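PDB 6MTZ: HepC.19480.a.B1 from Helicobacter pylori, which is of unknown function but carries the sequence motifs of the DHH/DHHA1 phosphoesterase family, and so may be a metal-dependent hydrolase of phosphoester bonds. Local coordinates for residues F267-M272 with D290-V295; L249-K254 with T284-F289; I96-L101 with F114-L119; V69-L74 with L101-S106. All blocks are in the same frame, centred on the assembly; numbering follows the deposited sequence.

Interaction 1: F267-M272 with D290-V295; sequences FLSYSM and DFYIDV
Tyr-292 and Asp-294 both meet the hydroxyl of Ser-269. Tyr-292 OH donates to Ser-269 OG at 2.8 Å. Ser-269 OG in turn donates to Asp-294 OD1 at 2.5 Å, on the anti lone pair of the carboxylate. The same OD1 accepts Met-272 N at 3.0 Å on its syn side, so two donors grip one oxygen. OD2 is held by Gly-273 N. The Met-272 side chain crosses the tyrosine at about a right angle and brings SD to 3.5 Å from Tyr-292 OH. Phe-267 lies beside Tyr-292 and points the same way. Their planes are 14° apart but slid so that the rings barely overlap. These residues belong to a beta-alpha-beta unit, strand 264-270, helix 276-285 and strand 291-295, in what the sequence suggests is a DHHA1-type domain. The strands run parallel. Ile-293 N donates to Phe-267 O, and Ser-269 N to Ile-293 O at 2.9 Å. Leu-268, Tyr-270, Ile-293 and Val-295 occupy the other face. There Leu-268 CD1 comes within 3.7 Å of Val-295 CG2, and Ile-348 of helix 341-353 touches both residues. Tyr-270 places CD1 3.1 Å from Val-295 O.

Interaction 2: L249-K254 with T284-F289; sequences LLSLKK and TQNPDF
Asn-286 and Ser-251 make the one hydrogen bond between the two segments, and it is weak. Asn-286 ND2 donates to Ser-251 OG over 3.4 Å, with an N-H...O angle of 156°. The stronger partners of both groups lie in the preceding turns of helix: Thr-247 O for Ser-251 OG, Phe-282 O for Asn-286 ND2. The amide thus bridges the two helix ends only weakly, and stays tied to the helix it follows.

The apolar contact is made by the middle of the Lys-254 side chain. Its CD approaches Phe-289 CE1 to 3.6 Å, at the edge of the ring and near its plane. CG lies 3.9 Å from the same CE1. The lysine chain crosses both Phe-289 and Asn-286 obliquely. Its CD is also 3.6 Å from Asn-286 OD1. The chain then bends at chi3 (-74°), which sets the position of CE.

Charge plays a looser part. Lys-254 NZ is 4.5 Å from Asp-288 OD2, beyond salt-bridge range. Asp-288 OD1 has its salt bridge with Lys-265, and that lysine also makes a cation-pi contact with Phe-289.

Each segment reverses by a type I beta turn, Ser-251 to Lys-254 and Asn-286 to Phe-289. Phe-289 N closes the second turn on Asn-286 O at 3.1 Å. The arrangement joins the C-terminal ends of two helices, 238-251 and 276-285, where segment 284-289 leads into strand 291-295 of a beta-alpha-beta unit.

Interaction 3: I96-L101 with F114-L119; sequences IQIQLL and FHWYFL
Leu-100 anchors residues 114-119 through both of its backbone polar atoms. Leu-100 N donates to Trp-116 O at 2.9 Å, and the bond is nearly straight (173°). Phe-118 N donates to Leu-100 O, also at 2.9 Å. That oxygen takes a second donor, Gln-99 NE2, at 3.1 Å. The amide comes from above the carbonyl plane, on the opposite face from Phe-118 N. The Gln-99 chain, bent at chi2 (62°), curls back on its own strand. Its NE2 also donates to a water, which donates to His-115 O at 2.6 Å. The water thus links the strand to the turn before strand 117-119.

Packing surrounds this polar centre. Ile-98 lays its CD1 over one face of the Trp-116 indole, 3.5 Å from the centroid of the six-membered ring, in a CH-pi contact. Phe-114 CB and Tyr-117 CB lie against the opposite face, and Leu-100 CB meets the indole at its edge. Leu-100 runs beside Tyr-117 in the same direction. Its CD2 sits over the centre of the tyrosine ring, 3.5 Å from the centroid, in a second CH-pi contact. On the other face of the sheet, Leu-101 CD2 touches Phe-118 CD2 at 3.8 Å.

The outermost strand 117-119 is thereby added in parallel to strand 95-102, whose other edge pairs with strand 64-70. Gln-83 of helix 76-85 binds Trp-116 NE1. Helix 125-136 covers Leu-101 and Phe-118, while helix 108-111 packs on Tyr-117.

Interaction 4: V69-L74 with L101-S106; sequences VSDLNL and LDHHIS. With EDO (1,2-ethanediol), chain E.
The carboxylate of Asp-71 ends close to two consecutive histidines and to another aspartate. Its OD1 is 3.5 Å from His-103 NE2, 3.4 Å from His-104 CE1 and 3.9 Å from Asp-102 OD1. Asp-102, His-103 and His-104 form the Asp-His-His sequence that names the DHH phosphoesterases. Asp-18 and Asp-20 also bring carboxylates near Asp-71. Such an acidic and histidine-rich cluster is consistent with the metal site of relatives.

The two strands run parallel here and end at this cluster. Leu-101 N donates to Val-69 O, and Asp-71 N to Leu-101 O. Leu-101 O also accepts from a water, which itself accepts from Leu-72 N at 2.8 Å. Just past the strand, Asp-71 adopts a positive phi (69°). Its CB points away from residues 101-106, but with CG anti to the backbone N (chi1 -159°) OD1 still comes near both histidines.

Asp-102 fixes His-104 in two ways. His-104 ND1 donates to Asp-102 OD1 at 2.8 Å, with the oxygen in the ring plane and its syn lone pair in use. Asp-102 OD2 accepts from the backbone N of His-104, two residues on, an Asx turn; the N-H comes from above the carboxylate plane. The His-103 ring carries CE1 over one face of the His-104 ring, toward the rim.

Farther along the two segments, Asn-73 ND2 comes near Ser-106 OG, though at a poor angle for a hydrogen bond. An ethanediol, probably from the crystallisation liquor, lies beside His-104, its C2 at the ring edge. Ser-106 OG donates to ethanediol O2 at 2.9 Å.

How the interactions relate
The four contacts form two pairs on opposite sides of the chain's centre. Interactions 3 and 4 share Leu-101 and strand 95-102, and build adjoining parts of one parallel sheet. Their centres are about 10 Å apart. Tyr-117 OH of interaction 3 is hydrogen-bonded to Leu-74 N of interaction 4. Interactions 1 and 2 have centres about 11 Å apart and meet where Phe-267 CE2 reaches Leu-250 O at 3.5 Å. Helix 276-285, ending in interaction 2, links the strands of interaction 1. The nearest atoms of interactions 1 and 4 are about 17 Å apart. In DHH/DHHA1 relatives the active site lies between two domains; the aspartates and histidines of interaction 4 are consistent with its metal-binding side.

Interaction 1: F267-M272 with D290-V295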
# COMPACT_ATOMS: atom_id res chain seq x y z
N PHE A 267 4.87 -2.80 -21.97
CA PHE A 267 4.05 -2.59 -20.79
C PHE A 267 4.93 -1.97 -19.72
O PHE A 267 6.00 -2.52 -19.40
CB PHE A 267 3.44 -3.91 -20.31
CG PHE A 267 2.52 -3.77 -19.11
CD1 PHE A 267 3.02 -3.48 -17.85
CD2 PHE A 267 1.16 -4.00 -19.25
CE1 PHE A 267 2.18 -3.38 -16.76
CE2 PHE A 267 0.31 -3.90 -18.16
CZ PHE A 267 0.82 -3.60 -16.91
N LEU A 268 4.49 -0.84 -19.17
CA LEU A 268 5.28 -0.05 -18.22
C LEU A 268 4.70 -0.19 -16.82
O LEU A 268 3.53 0.16 -16.59
CB LEU A 268 5.31 1.41 -18.64
CG LEU A 268 5.79 2.34 -17.53
CD1 LEU A 268 7.27 2.17 -17.32
CD2 LEU A 268 5.46 3.78 -17.87
N SER A 269 5.51 -0.68 -15.89
CA SER A 269 5.17 -0.71 -14.48
C SER A 269 6.12 0.21 -13.72
O SER A 269 7.07 0.75 -14.29
CB SER A 269 5.22 -2.13 -13.93
OG SER A 269 6.55 -2.58 -13.82
N TYR A 270 5.88 0.36 -12.41
CA TYR A 270 6.63 1.32 -11.59
C TYR A 270 6.88 0.75 -10.21
O TYR A 270 5.94 0.30 -9.55
CB TYR A 270 5.87 2.63 -11.46
CG TYR A 270 6.57 3.71 -10.66
CD1 TYR A 270 7.69 4.35 -11.17
CD2 TYR A 270 6.06 4.14 -9.43
CE1 TYR A 270 8.32 5.36 -10.47
CE2 TYR A 270 6.69 5.17 -8.71
CZ TYR A 270 7.82 5.77 -9.24
OH TYR A 270 8.45 6.79 -8.56
N SER A 271 8.14 0.79 -9.78
CA SER A 271 8.65 0.33 -8.48
C SER A 271 8.62 -1.18 -8.31
O SER A 271 8.83 -1.67 -7.19
CB SER A 271 7.89 0.97 -7.30
OG SER A 271 6.63 0.35 -7.09
N MET A 272 8.42 -1.96 -9.37
CA MET A 272 8.27 -3.40 -9.14
C MET A 272 9.59 -4.11 -8.84
O MET A 272 9.57 -5.19 -8.23
CB MET A 272 7.56 -4.04 -10.31
CG MET A 272 6.15 -3.47 -10.46
SD MET A 272 4.98 -4.54 -11.28
CE MET A 272 4.80 -5.86 -10.07
N ASP A 290 5.71 -6.79 -26.87
CA ASP A 290 7.07 -7.08 -27.28
C ASP A 290 8.10 -6.90 -26.17
O ASP A 290 9.14 -7.57 -26.20
CB ASP A 290 7.46 -6.18 -28.44
CG ASP A 290 6.51 -6.32 -29.58
OD1 ASP A 290 6.40 -7.45 -30.10
OD2 ASP A 290 5.83 -5.32 -29.91
N PHE A 291 7.86 -6.00 -25.22
CA PHE A 291 8.82 -5.84 -24.14
C PHE A 291 8.09 -5.41 -22.88
O PHE A 291 6.92 -5.01 -22.90
CB PHE A 291 9.93 -4.86 -24.49
CG PHE A 291 9.47 -3.45 -24.72
CD1 PHE A 291 8.90 -3.08 -25.94
CD2 PHE A 291 9.61 -2.50 -23.72
CE1 PHE A 291 8.48 -1.77 -26.16
CE2 PHE A 291 9.18 -1.18 -23.92
CZ PHE A 291 8.62 -0.82 -25.14
N TYR A 292 8.81 -5.50 -21.78
CA TYR A 292 8.34 -5.09 -20.48
C TYR A 292 9.35 -4.09 -19.95
O TYR A 292 10.56 -4.26 -20.14
CB TYR A 292 8.19 -6.30 -19.54
CG TYR A 292 7.49 -6.00 -18.24
CD1 TYR A 292 8.16 -5.36 -17.21
CD2 TYR A 292 6.16 -6.34 -18.05
CE1 TYR A 292 7.52 -5.06 -16.03
CE2 TYR A 292 5.51 -6.04 -16.87
CZ TYR A 292 6.20 -5.40 -15.86
OH TYR A 292 5.58 -5.10 -14.68
N ILE A 293 8.86 -3.01 -19.33
CA ILE A 293 9.74 -1.98 -18.82
C ILE A 293 9.23 -1.55 -17.44
O ILE A 293 8.04 -1.27 -17.27
CB ILE A 293 9.85 -0.79 -19.79
CG1 ILE A 293 10.74 0.32 -19.21
CG2 ILE A 293 8.47 -0.25 -20.19
CD1 ILE A 293 11.06 1.42 -20.21
N ASP A 294 10.13 -1.56 -16.46
CA ASP A 294 9.84 -1.08 -15.11
C ASP A 294 10.81 0.05 -14.78
O ASP A 294 12.01 -0.03 -15.09
CB ASP A 294 9.97 -2.21 -14.08
CG ASP A 294 9.58 -1.78 -12.68
OD1 ASP A 294 8.37 -1.63 -12.39
OD2 ASP A 294 10.50 -1.59 -11.86
N VAL A 295 10.28 1.10 -14.17
CA VAL A 295 11.07 2.24 -13.70
C VAL A 295 10.87 2.37 -12.20
O VAL A 295 9.78 2.09 -11.68
CB VAL A 295 10.66 3.54 -14.42
CG1 VAL A 295 11.68 4.65 -14.14
CG2 VAL A 295 10.51 3.30 -15.91

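Interaction 2: L249-K254 with T284-F289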
# COMPACT_ATOMS: atom_id res chain seq x y z
N LEU A 249 -3.18 -9.29 -12.10
CA LEU A 249 -3.58 -7.91 -11.85
C LEU A 249 -3.04 -6.97 -12.92
O LEU A 249 -3.70 -5.99 -13.27
CB LEU A 249 -3.14 -7.48 -10.46
CG LEU A 249 -3.76 -8.33 -9.34
CD1 LEU A 249 -3.17 -7.95 -7.98
CD2 LEU A 249 -5.28 -8.16 -9.32
N LEU A 250 -1.85 -7.25 -13.46
CA LEU A 250 -1.32 -6.41 -14.53
C LEU A 250 -2.12 -6.57 -15.81
O LEU A 250 -2.30 -5.59 -16.56
CB LEU A 250 0.16 -6.74 -14.80
CG LEU A 250 1.18 -6.36 -13.72
CD1 LEU A 250 2.58 -6.80 -14.13
CD2 LEU A 250 1.15 -4.86 -13.42
N SER A 251 -2.62 -7.79 -16.08
CA SER A 251 -3.35 -8.04 -17.33
C SER A 251 -4.58 -7.16 -17.45
O SER A 251 -4.99 -6.81 -18.56
CB SER A 251 -3.75 -9.52 -17.44
OG SER A 251 -2.61 -10.33 -17.67
N LEU A 252 -5.15 -6.75 -16.31
CA LEU A 252 -6.28 -5.83 -16.34
C LEU A 252 -5.88 -4.39 -16.59
O LEU A 252 -6.76 -3.53 -16.67
CB LEU A 252 -7.06 -5.92 -15.03
CG LEU A 252 -7.26 -7.30 -14.39
CD1 LEU A 252 -8.02 -7.14 -13.08
CD2 LEU A 252 -7.98 -8.27 -15.31
N LYS A 253 -4.58 -4.09 -16.70
CA LYS A 253 -4.08 -2.72 -16.83
C LYS A 253 -3.48 -2.45 -18.21
O LYS A 253 -2.80 -1.43 -18.39
CB LYS A 253 -3.02 -2.44 -15.75
CG LYS A 253 -3.54 -2.40 -14.31
CD LYS A 253 -2.38 -2.28 -13.31
CE LYS A 253 -2.84 -2.37 -11.88
NZ LYS A 253 -3.59 -1.15 -11.50
N LYS A 254 -3.71 -3.34 -19.18
CA LYS A 254 -3.00 -3.28 -20.45
C LYS A 254 -3.21 -1.94 -21.14
O LYS A 254 -2.29 -1.40 -21.77
CB LYS A 254 -3.43 -4.43 -21.37
CG LYS A 254 -2.97 -5.80 -20.90
CD LYS A 254 -3.16 -6.88 -21.95
CE LYS A 254 -4.62 -7.28 -22.10
NZ LYS A 254 -4.76 -8.46 -23.00
N THR A 284 4.62 -14.04 -21.75
CA THR A 284 4.07 -15.31 -22.22
C THR A 284 2.55 -15.26 -22.27
O THR A 284 1.93 -15.62 -23.28
CB THR A 284 4.55 -16.46 -21.34
OG1 THR A 284 5.99 -16.52 -21.36
CG2 THR A 284 4.00 -17.77 -21.85
N GLN A 285 1.92 -14.81 -21.18
CA GLN A 285 0.47 -14.73 -21.11
C GLN A 285 -0.11 -13.68 -22.06
O GLN A 285 -1.29 -13.75 -22.40
CB GLN A 285 0.01 -14.43 -19.68
CG GLN A 285 0.29 -15.52 -18.63
CD GLN A 285 -0.10 -15.07 -17.23
OE1 GLN A 285 -0.39 -13.89 -16.99
NE2 GLN A 285 -0.12 -16.00 -16.29
N ASN A 286 0.69 -12.70 -22.47
CA ASN A 286 0.21 -11.58 -23.28
C ASN A 286 1.14 -11.42 -24.47
O ASN A 286 1.91 -10.46 -24.55
CB ASN A 286 0.13 -10.30 -22.45
CG ASN A 286 -0.82 -10.44 -21.29
OD1 ASN A 286 -2.03 -10.25 -21.43
ND2 ASN A 286 -0.28 -10.80 -20.13
N PRO A 287 1.08 -12.35 -25.43
CA PRO A 287 2.07 -12.36 -26.51
C PRO A 287 2.02 -11.12 -27.39
O PRO A 287 2.97 -10.90 -28.14
CB PRO A 287 1.71 -13.62 -27.31
CG PRO A 287 0.26 -13.84 -27.05
CD PRO A 287 0.02 -13.36 -25.63
N ASP A 288 0.96 -10.31 -27.30
CA ASP A 288 0.85 -9.10 -28.11
C ASP A 288 1.83 -8.02 -27.68
O ASP A 288 2.03 -7.06 -28.42
CB ASP A 288 -0.59 -8.57 -28.09
CG ASP A 288 -1.18 -8.45 -26.68
OD1 ASP A 288 -1.20 -7.32 -26.16
OD2 ASP A 288 -1.64 -9.47 -26.10
N PHE A 289 2.45 -8.16 -26.51
CA PHE A 289 3.47 -7.23 -26.07
C PHE A 289 4.85 -7.72 -26.47
O PHE A 289 5.13 -8.93 -26.43
CB PHE A 289 3.39 -7.03 -24.55
CG PHE A 289 2.25 -6.15 -24.12
CD1 PHE A 289 0.98 -6.67 -23.94
CD2 PHE A 289 2.44 -4.78 -23.92
CE1 PHE A 289 -0.08 -5.86 -23.56
CE2 PHE A 289 1.40 -3.97 -23.54
CZ PHE A 289 0.14 -4.51 -23.35

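Interaction 3: I96-L101 with F114-L119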
# COMPACT_ATOMS: atom_id res chain seq x y z
N ILE A 96 -18.18 17.70 6.40
CA ILE A 96 -16.91 16.99 6.39
C ILE A 96 -16.32 17.09 7.78
O ILE A 96 -15.89 18.17 8.20
CB ILE A 96 -15.94 17.58 5.35
CG1 ILE A 96 -16.55 17.50 3.95
CG2 ILE A 96 -14.60 16.87 5.42
CD1 ILE A 96 -15.75 18.22 2.90
N GLN A 97 -16.31 15.97 8.50
CA GLN A 97 -15.61 15.86 9.78
C GLN A 97 -14.21 15.32 9.56
O GLN A 97 -13.98 14.50 8.67
CB GLN A 97 -16.36 14.95 10.74
CG GLN A 97 -15.68 14.77 12.09
CD GLN A 97 -16.52 13.95 13.05
OE1 GLN A 97 -17.73 13.76 12.84
NE2 GLN A 97 -15.90 13.45 14.12
N ILE A 98 -13.27 15.76 10.38
CA ILE A 98 -11.89 15.30 10.28
C ILE A 98 -11.39 14.94 11.67
O ILE A 98 -11.61 15.68 12.63
CB ILE A 98 -10.97 16.34 9.62
CG1 ILE A 98 -9.52 15.92 9.78
CG2 ILE A 98 -11.19 17.73 10.21
CD1 ILE A 98 -8.57 16.94 9.23
N GLN A 99 -10.72 13.80 11.77
CA GLN A 99 -10.10 13.37 13.02
C GLN A 99 -8.75 12.74 12.71
O GLN A 99 -8.68 11.75 11.97
CB GLN A 99 -11.00 12.38 13.76
CG GLN A 99 -10.46 11.94 15.10
CD GLN A 99 -10.34 13.11 16.05
OE1 GLN A 99 -11.34 13.65 16.51
NE2 GLN A 99 -9.10 13.51 16.35
N LEU A 100 -7.69 13.32 13.27
CA LEU A 100 -6.35 12.75 13.18
C LEU A 100 -6.00 12.13 14.52
O LEU A 100 -6.16 12.78 15.56
CB LEU A 100 -5.31 13.80 12.77
CG LEU A 100 -3.90 13.25 12.48
CD1 LEU A 100 -3.22 13.94 11.30
CD2 LEU A 100 -2.97 13.30 13.70
N LEU A 101 -5.53 10.89 14.50
CA LEU A 101 -5.13 10.14 15.68
C LEU A 101 -3.69 9.67 15.50
O LEU A 101 -3.40 8.98 14.53
CB LEU A 101 -6.04 8.92 15.89
CG LEU A 101 -7.52 9.26 15.95
CD1 LEU A 101 -8.36 7.99 15.90
CD2 LEU A 101 -7.85 10.11 17.20
N PHE A 114 -4.43 22.53 16.19
CA PHE A 114 -5.62 22.06 15.49
C PHE A 114 -6.44 21.18 16.41
O PHE A 114 -5.93 20.17 16.93
CB PHE A 114 -5.25 21.34 14.19
CG PHE A 114 -4.55 22.22 13.19
CD1 PHE A 114 -5.27 22.92 12.24
CD2 PHE A 114 -3.17 22.38 13.23
CE1 PHE A 114 -4.63 23.75 11.33
CE2 PHE A 114 -2.52 23.20 12.32
CZ PHE A 114 -3.25 23.89 11.37
N HIS A 115 -7.71 21.56 16.62
CA HIS A 115 -8.57 20.83 17.53
C HIS A 115 -8.82 19.40 17.07
O HIS A 115 -9.03 18.51 17.90
CB HIS A 115 -9.89 21.58 17.71
CG HIS A 115 -9.74 22.91 18.38
ND1 HIS A 115 -9.06 23.07 19.57
CD2 HIS A 115 -10.18 24.15 18.03
CE1 HIS A 115 -9.08 24.34 19.92
NE2 HIS A 115 -9.76 25.02 19.00
N TRP A 116 -8.77 19.16 15.75
CA TRP A 116 -8.99 17.84 15.15
C TRP A 116 -7.74 16.98 15.17
O TRP A 116 -7.81 15.82 14.75
CB TRP A 116 -9.47 17.97 13.70
CG TRP A 116 -8.64 18.91 12.85
CD1 TRP A 116 -8.88 20.24 12.62
CD2 TRP A 116 -7.44 18.60 12.12
NE1 TRP A 116 -7.91 20.76 11.80
CE2 TRP A 116 -7.02 19.78 11.47
CE3 TRP A 116 -6.69 17.43 11.95
CZ2 TRP A 116 -5.87 19.83 10.68
CZ3 TRP A 116 -5.55 17.48 11.16
CH2 TRP A 116 -5.16 18.67 10.53
N TYR A 117 -6.60 17.50 15.63
CA TYR A 117 -5.33 16.77 15.60
C TYR A 117 -5.05 16.28 17.02
O TYR A 117 -4.76 17.07 17.92
CB TYR A 117 -4.23 17.68 15.07
CG TYR A 117 -2.90 17.04 14.71
CD1 TYR A 117 -2.18 16.28 15.62
CD2 TYR A 117 -2.33 17.26 13.45
CE1 TYR A 117 -0.96 15.73 15.30
CE2 TYR A 117 -1.11 16.69 13.11
CZ TYR A 117 -0.43 15.94 14.04
OH TYR A 117 0.80 15.39 13.73
N PHE A 118 -5.16 14.96 17.22
CA PHE A 118 -5.08 14.35 18.54
C PHE A 118 -3.80 13.53 18.67
O PHE A 118 -3.58 12.59 17.90
CB PHE A 118 -6.30 13.47 18.83
CG PHE A 118 -6.20 12.74 20.14
CD1 PHE A 118 -6.49 13.38 21.33
CD2 PHE A 118 -5.80 11.42 20.18
CE1 PHE A 118 -6.38 12.72 22.53
CE2 PHE A 118 -5.69 10.76 21.38
CZ PHE A 118 -5.98 11.41 22.55
N LEU A 119 -3.01 13.84 19.70
CA LEU A 119 -1.74 13.17 19.96
C LEU A 119 -1.77 12.53 21.35
O LEU A 119 -2.01 13.22 22.34
CB LEU A 119 -0.58 14.17 19.84
CG LEU A 119 0.81 13.69 20.24
CD1 LEU A 119 1.15 12.41 19.50
CD2 LEU A 119 1.86 14.75 19.94
O HOH W 1 -8.85 15.96 18.22

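Interaction 4: V69-L74 with L101-S106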
# COMPACT_ATOMS: atom_id res chain seq x y z
N VAL A 69 -7.38 10.07 9.78
CA VAL A 69 -5.95 9.97 9.55
C VAL A 69 -5.31 9.40 10.81
O VAL A 69 -5.48 9.95 11.90
CB VAL A 69 -5.33 11.34 9.20
CG1 VAL A 69 -3.85 11.20 8.84
CG2 VAL A 69 -6.10 12.02 8.07
N SER A 70 -4.56 8.31 10.66
CA SER A 70 -4.02 7.58 11.79
C SER A 70 -2.56 7.24 11.54
O SER A 70 -2.18 6.90 10.42
CB SER A 70 -4.80 6.27 12.05
OG SER A 70 -4.89 5.51 10.86
N ASP A 71 -1.75 7.36 12.60
CA ASP A 71 -0.36 6.89 12.64
C ASP A 71 0.55 7.70 11.73
O ASP A 71 1.59 7.21 11.28
CB ASP A 71 -0.28 5.40 12.28
CG ASP A 71 1.00 4.76 12.78
OD1 ASP A 71 1.55 5.24 13.82
OD2 ASP A 71 1.46 3.79 12.14
N LEU A 72 0.17 8.93 11.44
CA LEU A 72 0.98 9.83 10.63
C LEU A 72 1.00 11.18 11.32
O LEU A 72 -0.00 11.59 11.91
CB LEU A 72 0.40 9.97 9.22
CG LEU A 72 0.35 8.70 8.36
CD1 LEU A 72 -0.74 8.86 7.32
CD2 LEU A 72 1.69 8.44 7.67
N ASN A 73 2.13 11.86 11.27
CA ASN A 73 2.14 13.25 11.71
C ASN A 73 2.25 14.14 10.50
O ASN A 73 2.91 13.80 9.52
CB ASN A 73 3.25 13.53 12.73
CG ASN A 73 4.62 13.41 12.17
OD1 ASN A 73 4.96 12.42 11.52
ND2 ASN A 73 5.45 14.42 12.43
N LEU A 74 1.53 15.26 10.54
CA LEU A 74 1.54 16.24 9.47
C LEU A 74 2.41 17.41 9.89
O LEU A 74 2.48 17.75 11.08
CB LEU A 74 0.11 16.72 9.15
CG LEU A 74 -0.96 15.64 8.92
CD1 LEU A 74 -2.35 16.27 8.75
CD2 LEU A 74 -0.62 14.78 7.72
N LEU A 101 -5.53 10.89 14.50
CA LEU A 101 -5.13 10.14 15.68
C LEU A 101 -3.69 9.67 15.50
O LEU A 101 -3.40 8.98 14.53
CB LEU A 101 -6.04 8.92 15.89
CG LEU A 101 -7.52 9.26 15.95
CD1 LEU A 101 -8.36 7.99 15.90
CD2 LEU A 101 -7.85 10.11 17.20
N ASP A 102 -2.81 10.02 16.44
CA ASP A 102 -1.41 9.66 16.29
C ASP A 102 -0.71 9.69 17.64
O ASP A 102 -1.23 10.23 18.63
CB ASP A 102 -0.68 10.59 15.29
CG ASP A 102 0.77 10.18 15.07
OD1 ASP A 102 1.00 8.97 14.89
OD2 ASP A 102 1.67 11.04 15.13
N HIS A 103 0.50 9.12 17.67
CA HIS A 103 1.27 8.97 18.90
C HIS A 103 2.73 9.42 18.77
O HIS A 103 3.53 9.12 19.67
CB HIS A 103 1.22 7.51 19.36
CG HIS A 103 2.04 6.57 18.52
ND1 HIS A 103 3.39 6.38 18.73
CD2 HIS A 103 1.70 5.76 17.50
CE1 HIS A 103 3.84 5.50 17.85
NE2 HIS A 103 2.84 5.11 17.10
N HIS A 104 3.09 10.15 17.72
CA HIS A 104 4.48 10.53 17.45
C HIS A 104 4.76 11.92 18.03
O HIS A 104 4.16 12.91 17.61
CB HIS A 104 4.76 10.53 15.94
CG HIS A 104 4.85 9.16 15.33
ND1 HIS A 104 3.74 8.49 14.85
CD2 HIS A 104 5.91 8.36 15.09
CE1 HIS A 104 4.12 7.32 14.36
NE2 HIS A 104 5.43 7.22 14.49
N ILE A 105 5.72 11.99 18.97
CA ILE A 105 6.03 13.24 19.65
C ILE A 105 6.52 14.32 18.68
O ILE A 105 6.48 15.51 19.02
CB ILE A 105 7.06 12.99 20.77
CG1 ILE A 105 7.11 14.17 21.74
CG2 ILE A 105 8.45 12.79 20.19
CD1 ILE A 105 5.77 14.51 22.36
N SER A 106 6.96 13.95 17.48
CA SER A 106 7.38 14.95 16.50
C SER A 106 6.26 15.92 16.14
O SER A 106 6.55 17.03 15.68
CB SER A 106 7.90 14.27 15.23
OG SER A 106 6.93 13.38 14.69
C1 EDO E . 8.27 9.78 17.99
O1 EDO E . 8.27 8.39 18.30
C2 EDO E . 8.73 9.96 16.55
O2 EDO E . 8.24 11.22 16.08
O HOH W 2 -2.14 10.43 12.10